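Local coordinates for protein branched-chain amino acid aminotransferase (PDB 5CE8) that is a pyridoxal-phosphate-dependent aminotransferase that probably exchanges amino groups between leucine, isoleucine or valine and 2-oxoglutarate, at residues 184-187 against 193-196; 135-140 against 198-203. All coordinates share one frame; numbering follows the deposited sequence.

Contact 1: 184-187 against 193-196. With PLP (pyridoxal-5'-phosphate), chain D.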
loop_
_atom_site.group_PDB
_atom_site.type_symbol
_atom_site.label_atom_id
_atom_site.label_comp_id
_atom_site.label_asym_id
_atom_site.label_seq_id
_atom_site.Cartn_x
_atom_site.Cartn_y
_atom_site.Cartn_z
ATOM N N GLU A 184 -0.858 27.650 3.008
ATOM C CA GLU A 184 -0.559 26.455 3.797
ATOM C C GLU A 184 -0.864 25.183 2.981
ATOM O O GLU A 184 -1.645 25.190 1.961
ATOM C CB GLU A 184 -1.378 26.402 5.141
ATOM C CG GLU A 184 -1.023 25.278 6.172
ATOM C CD GLU A 184 0.487 25.263 6.483
ATOM O OE1 GLU A 184 0.847 25.993 7.417
ATOM O OE2 GLU A 184 1.330 24.683 5.683
ATOM N N ALA A 185 -0.238 24.112 3.479
ATOM C CA ALA A 185 -0.357 22.758 2.940
ATOM C C ALA A 185 -1.387 21.957 3.588
ATOM O O ALA A 185 -1.575 22.093 4.748
ATOM C CB ALA A 185 0.929 22.009 3.063
ATOM N N ILE A 186 -1.999 21.043 2.831
ATOM C CA ILE A 186 -2.751 19.918 3.438
ATOM C C ILE A 186 -2.050 18.681 2.995
ATOM O O ILE A 186 -1.805 18.527 1.845
ATOM C CB ILE A 186 -4.282 19.877 3.025
ATOM C CG1 ILE A 186 -5.096 20.861 3.895
ATOM C CG2 ILE A 186 -4.941 18.535 3.356
ATOM C CD1 ILE A 186 -6.180 21.486 3.161
ATOM N N MET A 187 -1.906 17.691 3.897
ATOM C CA MET A 187 -1.221 16.498 3.590
ATOM C C MET A 187 -2.160 15.317 3.782
ATOM O O MET A 187 -2.866 15.224 4.840
ATOM C CB MET A 187 -0.025 16.284 4.573
ATOM C CG MET A 187 1.240 17.047 4.164
ATOM S SD MET A 187 2.724 16.525 5.106
ATOM C CE MET A 187 2.269 17.490 6.416
ATOM N N LYS A 193 -6.042 9.632 2.934
ATOM C CA LYS A 193 -7.005 10.371 3.718
ATOM C C LYS A 193 -6.311 11.631 4.179
ATOM O O LYS A 193 -5.121 11.547 4.522
ATOM C CB LYS A 193 -7.422 9.700 4.991
ATOM C CG LYS A 193 -7.937 8.285 4.894
ATOM C CD LYS A 193 -9.096 8.102 3.897
ATOM C CE LYS A 193 -9.445 6.598 3.871
ATOM N NZ LYS A 193 -8.386 5.862 3.104
ATOM N N VAL A 194 -7.057 12.749 4.201
ATOM C CA VAL A 194 -6.543 14.071 4.734
ATOM C C VAL A 194 -6.131 13.898 6.201
ATOM O O VAL A 194 -6.895 13.408 7.048
ATOM C CB VAL A 194 -7.654 15.162 4.611
ATOM C CG1 VAL A 194 -7.275 16.526 5.264
ATOM C CG2 VAL A 194 -7.991 15.422 3.178
ATOM N N VAL A 195 -4.946 14.341 6.580
ATOM C CA VAL A 195 -4.634 14.287 7.986
ATOM C C VAL A 195 -4.204 15.602 8.687
ATOM O O VAL A 195 -4.591 15.823 9.824
ATOM C CB VAL A 195 -3.682 13.152 8.340
ATOM C CG1 VAL A 195 -4.420 11.840 8.291
ATOM C CG2 VAL A 195 -2.480 13.103 7.419
ATOM N N GLU A 196 -3.414 16.401 8.054
ATOM C CA GLU A 196 -2.645 17.478 8.769
ATOM C C GLU A 196 -2.440 18.660 7.834
ATOM O O GLU A 196 -2.450 18.468 6.623
ATOM C CB GLU A 196 -1.332 16.919 9.150
ATOM C CG GLU A 196 -1.227 16.034 10.370
ATOM C CD GLU A 196 -1.187 16.770 11.657
ATOM O OE1 GLU A 196 -0.969 17.976 11.664
ATOM O OE2 GLU A 196 -1.348 16.150 12.690
HETATM N N1 PLP D . 0.029 18.978 13.767
HETATM C C2 PLP D . 1.328 18.698 13.827
HETATM C C2A PLP D . 1.987 17.876 12.762
HETATM C C3 PLP D . 2.166 19.265 14.874
HETATM O O3 PLP D . 3.540 19.040 14.864
HETATM C C4 PLP D . 1.517 20.118 15.907
HETATM C C4A PLP D . 2.280 20.745 17.056
HETATM C C5 PLP D . 0.049 20.322 15.744
HETATM C C6 PLP D . -0.602 19.710 14.636
HETATM C C5A PLP D . -0.797 21.196 16.625
HETATM O O4P PLP D . -0.706 20.843 17.958
HETATM P P PLP D . -1.060 21.918 19.055
HETATM O O1P PLP D . -0.141 23.176 18.883
HETATM O O2P PLP D . -2.514 22.117 18.996
HETATM O O3P PLP D . -0.659 21.368 20.395
#
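Met-187 and Glu-196 form an antiparallel hydrogen-bonded pair, but only one of its two backbone bonds is strong. Met-187 N gives its hydrogen to Glu-196 O at 2.9 Å, while Glu-196 N reaches Met-187 O weakly, at 3.5 Å. The same carbonyl is met much more firmly by the preceding residue, Val-195 N to Met-187 O at 2.9 Å, with a nearly straight N-H...O angle of 171°. Two residues of one strand thus face one of the other, which defines a classic beta bulge.

Apolar packing adds a small patch. Ile-186 CG2, standing opposite the backbone N, turns towards strand 194-197 and meets Val-194 CG1 at 3.6 Å. The branched residues suit extended backbone here, and Ile-202 and Phe-257 continue the patch. On the Met-187 face, Ala-185 is small enough to lie against Ala-173 and Ala-177 of helix 167-179, and the flexible Met-187 side chain also packs on that helix.

The polar work falls to Glu-196. Its CB starts on the same face as Met-187, and the bend at chi2 (-80°) then turns the carboxylate away towards the cofactor. Glu-196 OE1 comes within 2.5 Å of PLP N1, a short approach, and Glu-196 OE2 accepts a hydrogen bond from Leu-220 N, which should limit the rotation of the group. A glutamate is long enough to cross from strand to ring and offers one oxygen to each partner. The bulge sits in hairpin 184-188/194-197, and the glutamate at the pyridine nitrogen is as in other class IV aminotransferases.

Contact 2: 135-140 against 198-203. With PLP (pyridoxal-5'-phosphate), chain D.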
loop_
_atom_site.group_PDB
_atom_site.type_symbol
_atom_site.label_atom_id
_atom_site.label_comp_id
_atom_site.label_asym_id
_atom_site.label_seq_id
_atom_site.Cartn_x
_atom_site.Cartn_y
_atom_site.Cartn_z
ATOM N N LYS A 135 0.429 36.707 14.878
ATOM C CA LYS A 135 -0.307 35.631 14.133
ATOM C C LYS A 135 0.589 34.775 13.155
ATOM O O LYS A 135 1.569 35.313 12.596
ATOM C CB LYS A 135 -1.559 36.262 13.464
ATOM C CG LYS A 135 -2.617 36.745 14.486
ATOM N N TYR A 136 0.273 33.463 13.001
ATOM C CA TYR A 136 0.960 32.494 12.046
ATOM C C TYR A 136 0.293 32.377 10.653
ATOM O O TYR A 136 0.964 32.125 9.634
ATOM C CB TYR A 136 1.034 31.057 12.640
ATOM C CG TYR A 136 1.945 30.060 11.898
ATOM C CD1 TYR A 136 3.256 30.411 11.572
ATOM C CD2 TYR A 136 1.520 28.755 11.581
ATOM C CE1 TYR A 136 4.134 29.526 10.949
ATOM C CE2 TYR A 136 2.390 27.845 10.906
ATOM C CZ TYR A 136 3.700 28.234 10.618
ATOM O OH TYR A 136 4.608 27.402 9.995
ATOM N N LEU A 137 -1.033 32.498 10.633
ATOM C CA LEU A 137 -1.798 32.493 9.405
ATOM C C LEU A 137 -2.772 33.636 9.425
ATOM O O LEU A 137 -3.280 33.979 10.495
ATOM C CB LEU A 137 -2.559 31.177 9.286
ATOM C CG LEU A 137 -1.773 29.869 9.248
ATOM C CD1 LEU A 137 -2.682 28.622 9.207
ATOM C CD2 LEU A 137 -0.758 29.872 8.094
ATOM N N LYS A 138 -3.098 34.144 8.226
ATOM C CA LYS A 138 -4.125 35.198 8.028
ATOM C C LYS A 138 -5.406 34.936 8.866
ATOM O O LYS A 138 -5.959 33.851 8.811
ATOM C CB LYS A 138 -4.539 35.363 6.548
ATOM C CG LYS A 138 -3.537 35.249 5.382
ATOM C CD LYS A 138 -4.280 35.559 4.038
ATOM C CE LYS A 138 -3.507 35.245 2.730
ATOM N NZ LYS A 138 -4.085 34.380 1.621
ATOM N N VAL A 139 -5.872 35.915 9.648
ATOM C CA VAL A 139 -7.045 35.678 10.556
ATOM C C VAL A 139 -8.329 35.455 9.750
ATOM O O VAL A 139 -9.213 34.570 10.068
ATOM C CB VAL A 139 -7.236 36.810 11.619
ATOM C CG1 VAL A 139 -7.354 38.219 10.979
ATOM C CG2 VAL A 139 -8.460 36.508 12.495
ATOM N N GLU A 140 -8.432 36.231 8.686
ATOM C CA GLU A 140 -9.601 36.154 7.792
ATOM C C GLU A 140 -9.696 34.903 6.942
ATOM O O GLU A 140 -10.695 34.748 6.277
ATOM C CB GLU A 140 -9.748 37.407 6.894
ATOM C CG GLU A 140 -8.739 37.554 5.775
ATOM C CD GLU A 140 -7.345 37.815 6.283
ATOM O OE1 GLU A 140 -7.204 38.158 7.490
ATOM O OE2 GLU A 140 -6.403 37.688 5.470
ATOM N N SER A 198 0.829 21.421 7.436
ATOM C CA SER A 198 2.239 21.238 7.811
ATOM C C SER A 198 2.495 21.265 9.313
ATOM O O SER A 198 3.294 20.487 9.854
ATOM C CB SER A 198 3.157 22.215 7.043
ATOM O OG SER A 198 3.025 23.583 7.423
ATOM N N GLY A 199 1.794 22.140 9.994
ATOM C CA GLY A 199 1.878 22.258 11.410
ATOM C C GLY A 199 0.538 22.473 12.111
ATOM O O GLY A 199 0.503 23.236 13.058
ATOM N N GLU A 200 -0.564 21.878 11.616
ATOM C CA GLU A 200 -1.915 22.204 12.153
ATOM C C GLU A 200 -2.784 21.026 12.032
ATOM O O GLU A 200 -2.682 20.357 10.998
ATOM C CB GLU A 200 -2.577 23.301 11.313
ATOM C CG GLU A 200 -1.873 24.700 11.230
ATOM C CD GLU A 200 -0.816 24.769 10.116
ATOM O OE1 GLU A 200 -0.122 25.775 10.042
ATOM O OE2 GLU A 200 -0.577 23.832 9.336
ATOM N N ASN A 201 -3.750 20.859 12.938
ATOM C CA ASN A 201 -4.797 19.817 12.747
ATOM C C ASN A 201 -5.856 20.484 11.909
ATOM O O ASN A 201 -5.867 21.728 11.736
ATOM C CB ASN A 201 -5.397 19.281 14.011
ATOM C CG ASN A 201 -4.381 18.478 14.860
ATOM O OD1 ASN A 201 -4.085 18.868 15.928
ATOM N ND2 ASN A 201 -3.838 17.407 14.335
ATOM N N ILE A 202 -6.679 19.657 11.312
ATOM C CA ILE A 202 -7.705 20.105 10.326
ATOM C C ILE A 202 -9.087 19.657 10.801
ATOM O O ILE A 202 -9.254 18.531 11.324
ATOM C CB ILE A 202 -7.533 19.435 8.944
ATOM C CG1 ILE A 202 -6.116 19.597 8.475
ATOM C CG2 ILE A 202 -8.455 20.040 7.859
ATOM C CD1 ILE A 202 -5.822 18.975 7.112
ATOM N N PHE A 203 -10.086 20.546 10.605
ATOM C CA PHE A 203 -11.487 20.271 10.869
ATOM C C PHE A 203 -12.348 20.639 9.651
ATOM O O PHE A 203 -12.164 21.684 9.018
ATOM C CB PHE A 203 -11.987 21.097 12.098
ATOM C CG PHE A 203 -11.610 20.547 13.421
ATOM C CD1 PHE A 203 -10.391 20.870 13.981
ATOM C CD2 PHE A 203 -12.541 19.904 14.218
ATOM C CE1 PHE A 203 -10.007 20.426 15.216
ATOM C CE2 PHE A 203 -12.146 19.464 15.504
ATOM C CZ PHE A 203 -10.884 19.711 15.988
HETATM N N1 PLP D . 0.029 18.978 13.767
HETATM C C2 PLP D . 1.328 18.698 13.827
HETATM C C2A PLP D . 1.987 17.876 12.762
HETATM C C3 PLP D . 2.166 19.265 14.874
HETATM O O3 PLP D . 3.540 19.040 14.864
HETATM C C4 PLP D . 1.517 20.118 15.907
HETATM C C4A PLP D . 2.280 20.745 17.056
HETATM C C5 PLP D . 0.049 20.322 15.744
HETATM C C6 PLP D . -0.602 19.710 14.636
HETATM C C5A PLP D . -0.797 21.196 16.625
HETATM O O4P PLP D . -0.706 20.843 17.958
HETATM P P PLP D . -1.060 21.918 19.055
HETATM O O1P PLP D . -0.141 23.176 18.883
HETATM O O2P PLP D . -2.514 22.117 18.996
HETATM O O3P PLP D . -0.659 21.368 20.395
#
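Glu-200 gives up more surface here than any other residue, and its carboxylate is what the loop 135-140 meets. Glu-200 OE1 lies at the edge of the Tyr-136 ring and near its plane, 3.4 Å from Tyr-136 CE2 and 3.7 Å from CD2; ring and carboxylate planes differ by 26°. The oxygen therefore faces the slightly positive ring hydrogens and not the electron-rich face. A chi1 of -168° swings the Tyr-136 ring away from the backbone N and across from the loop. Broad as it is, the ring can offer its edge to the Glu-200 oxygen while also lying against Arg-178 and Ala-261, and against Leu-117 of a neighbouring subunit.

The side chains of Leu-137 and Glu-200 point at each other from opposite directions, Leu-137 CD1 lying 3.9 Å from Glu-200 OE1. This methyl shields the carboxylate but offers it no bond, as expected of a leucine in a buried position.

The second oxygen is held within its own segment. A bend at chi2 (86°) folds the glutamate back, and Gly-199 N donates to Glu-200 OE2 at 3.0 Å, reaching it from above the carboxylate plane. The same backbone borders the cofactor: Gly-199 C lies over one face of the pyridine ring, 3.9 Å from PLP N1, and Glu-200 C is 3.6 Å from PLP C6.

No hydrogen bond joins the two segments. With apolar and ring-edge neighbours around OE1, the closeness of Glu-184 OE1 is consistent with one of the two acids holding a proton, although Arg-178, salt-bridged to Glu-184, would ease the charge.

In the fold
The centres of contacts 1 and 2 lie about 12 Å apart, and both reach the mixed sheet beside the cofactor, contact 2 through strand 201-206, while 135-140 is a loop before strand 142-146. Along the chain contact 1 is nested within the loop that contact 2 closes: 135-140 comes first, then the hairpin 184-188 and 194-197, and directly after it 198-203. The two sites touch. Glu-184 OE2 and Ser-198 OG, 2.7 Å apart, are probably hydrogen-bonded, and Val-194 CG1 packs on Ile-202 CD1 at 3.4 Å. One continuous run thus supplies PLP with the carboxylate at its nitrogen and the backbone beside its ring, while Tyr-167, Arg-66, Ile-223, Thr-224 and Thr-260 hydrogen-bond to the cofactor.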